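Local coordinates for hydroxyethylphosphonate dioxygenase (PDB 6B9R) that uses iron and dioxygen to convert 2-hydroxyethylphosphonate into hydroxymethylphosphonate, cleaving the carbon-carbon bond of its substrate, at the interface of chains A and B. Coordinates in Å, arbitrary orientation; residue numbers count along the deposited sequence, not the author numbering. Chains: chain A/B, Hydroxyethylphosphonate dioxygenase.

The interface of chains A and B. Residues chain A 428-429, 431-432; chain B 231-234.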
loop_
_atom_site.group_PDB
_atom_site.type_symbol
_atom_site.label_atom_id
_atom_site.label_comp_id
_atom_site.label_asym_id
_atom_site.label_seq_id
_atom_site.Cartn_x
_atom_site.Cartn_y
_atom_site.Cartn_z
ATOM N N ARG A 428 -3.918 3.528 -8.284
ATOM C CA ARG A 428 -4.811 3.847 -9.391
ATOM C C ARG A 428 -4.188 4.862 -10.340
ATOM O O ARG A 428 -4.372 4.766 -11.559
ATOM C CB ARG A 428 -6.152 4.355 -8.852
ATOM C CG ARG A 428 -6.917 3.306 -8.079
ATOM C CD ARG A 428 -8.195 3.908 -7.469
ATOM N NE ARG A 428 -9.187 4.196 -8.509
ATOM C CZ ARG A 428 -10.228 5.010 -8.361
ATOM N NH1 ARG A 428 -10.421 5.647 -7.208
ATOM N NH2 ARG A 428 -11.069 5.192 -9.373
ATOM N N PHE A 429 -3.433 5.835 -9.812
ATOM C CA PHE A 429 -2.768 6.768 -10.714
ATOM C C PHE A 429 -1.614 6.107 -11.453
ATOM O O PHE A 429 -1.367 6.437 -12.616
ATOM C CB PHE A 429 -2.295 8.007 -9.960
ATOM C CG PHE A 429 -3.417 8.961 -9.653
ATOM C CD1 PHE A 429 -4.007 9.700 -10.673
ATOM C CD2 PHE A 429 -3.908 9.080 -8.373
ATOM C CE1 PHE A 429 -5.053 10.560 -10.410
ATOM C CE2 PHE A 429 -4.951 9.935 -8.098
ATOM C CZ PHE A 429 -5.527 10.676 -9.115
ATOM N N LEU A 431 -1.685 2.940 -12.391
ATOM C CA LEU A 431 -2.400 2.242 -13.460
ATOM C C LEU A 431 -2.755 3.191 -14.597
ATOM O O LEU A 431 -2.669 2.820 -15.774
ATOM C CB LEU A 431 -3.670 1.576 -12.925
ATOM C CG LEU A 431 -3.546 0.382 -11.975
ATOM C CD1 LEU A 431 -4.915 0.043 -11.404
ATOM C CD2 LEU A 431 -2.925 -0.830 -12.680
ATOM N N GLY A 432 -3.160 4.419 -14.268
ATOM C CA GLY A 432 -3.521 5.377 -15.298
ATOM C C GLY A 432 -2.349 5.866 -16.120
ATOM O O GLY A 432 -2.546 6.327 -17.251
ATOM N N LEU B 231 -10.349 0.910 -12.811
ATOM C CA LEU B 231 -9.927 1.616 -11.606
ATOM C C LEU B 231 -8.835 2.644 -11.868
ATOM O O LEU B 231 -8.499 3.413 -10.956
ATOM C CB LEU B 231 -9.439 0.618 -10.552
ATOM C CG LEU B 231 -10.458 -0.428 -10.085
ATOM C CD1 LEU B 231 -9.823 -1.455 -9.150
ATOM C CD2 LEU B 231 -11.631 0.267 -9.409
ATOM N N ALA B 232 -8.274 2.663 -13.075
ATOM C CA ALA B 232 -7.175 3.568 -13.376
ATOM C C ALA B 232 -7.640 5.017 -13.284
ATOM O O ALA B 232 -8.784 5.343 -13.616
ATOM C CB ALA B 232 -6.617 3.285 -14.768
ATOM N N LEU B 233 -6.751 5.882 -12.805
ATOM C CA LEU B 233 -6.973 7.320 -12.809
ATOM C C LEU B 233 -5.836 7.995 -13.552
ATOM O O LEU B 233 -4.662 7.714 -13.286
ATOM C CB LEU B 233 -7.066 7.887 -11.388
ATOM C CG LEU B 233 -8.298 7.528 -10.561
ATOM C CD1 LEU B 233 -8.065 7.914 -9.108
ATOM C CD2 LEU B 233 -9.564 8.190 -11.130
ATOM N N THR B 234 -6.184 8.894 -14.455
ATOM C CA THR B 234 -5.165 9.592 -15.223
ATOM C C THR B 234 -4.507 10.658 -14.360
ATOM O O THR B 234 -5.208 11.478 -13.759
ATOM C CB THR B 234 -5.762 10.231 -16.459
ATOM O OG1 THR B 234 -6.325 9.207 -17.283
ATOM C CG2 THR B 234 -4.679 10.987 -17.234
HETATM O O HOH W 1 -11.029 4.901 -12.413
#
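A:Arg428 and B:Leu233 meet where a helix of chain A packs against an extended stretch of chain B. The tight part centres on B:Leu233, which lies between A:Arg428 and A:Phe429. Its CB sits over the face of the A:Phe429 ring, offset toward the rim, 3.8 Å from the centroid. Its methyl CD1 stands above the centre of the A:Arg428 guanidinium, 3.7 Å from CZ, and also touches CZ of the ring. The backbone closes this side: B:Leu233 N donates to the carbonyl O of A:Arg428 at 2.9 Å. The bond is nearly straight (174° at H), though the donor stands above the carbonyl plane. A:Arg428 bends at CG-CD (chi3 71°), which helps bring NE to the carbonyl O of B:Leu231, 2.7 Å away. That oxygen lies close to the guanidinium plane and accepts through an in-plane lone pair. A:Gly432 has no side chain, and its CA meets the methyl CB of B:Ala232 at 3.8 Å. A:Leu431 CB packs against the same methyl.

The outer side is looser and water-bridged. There NH2 of A:Arg428 reaches B:Ala232 O through a water, which lies 2.6 Å from that oxygen. A leucine at A:Arg428 would probably leave B:Leu231 O without its NE donor, break the water bridge and take away the flat surface under B:Leu233 CD1.

The chain A residues belong to helix 425-433, which follows strand 412-419. The chain B residues lie in the loop that follows the helix ending near B:Leu231 and leads toward helix 238-249. Two-fold symmetry repeats the contact with the chains exchanged, so it probably helps to hold the dimer of the deposited assembly together.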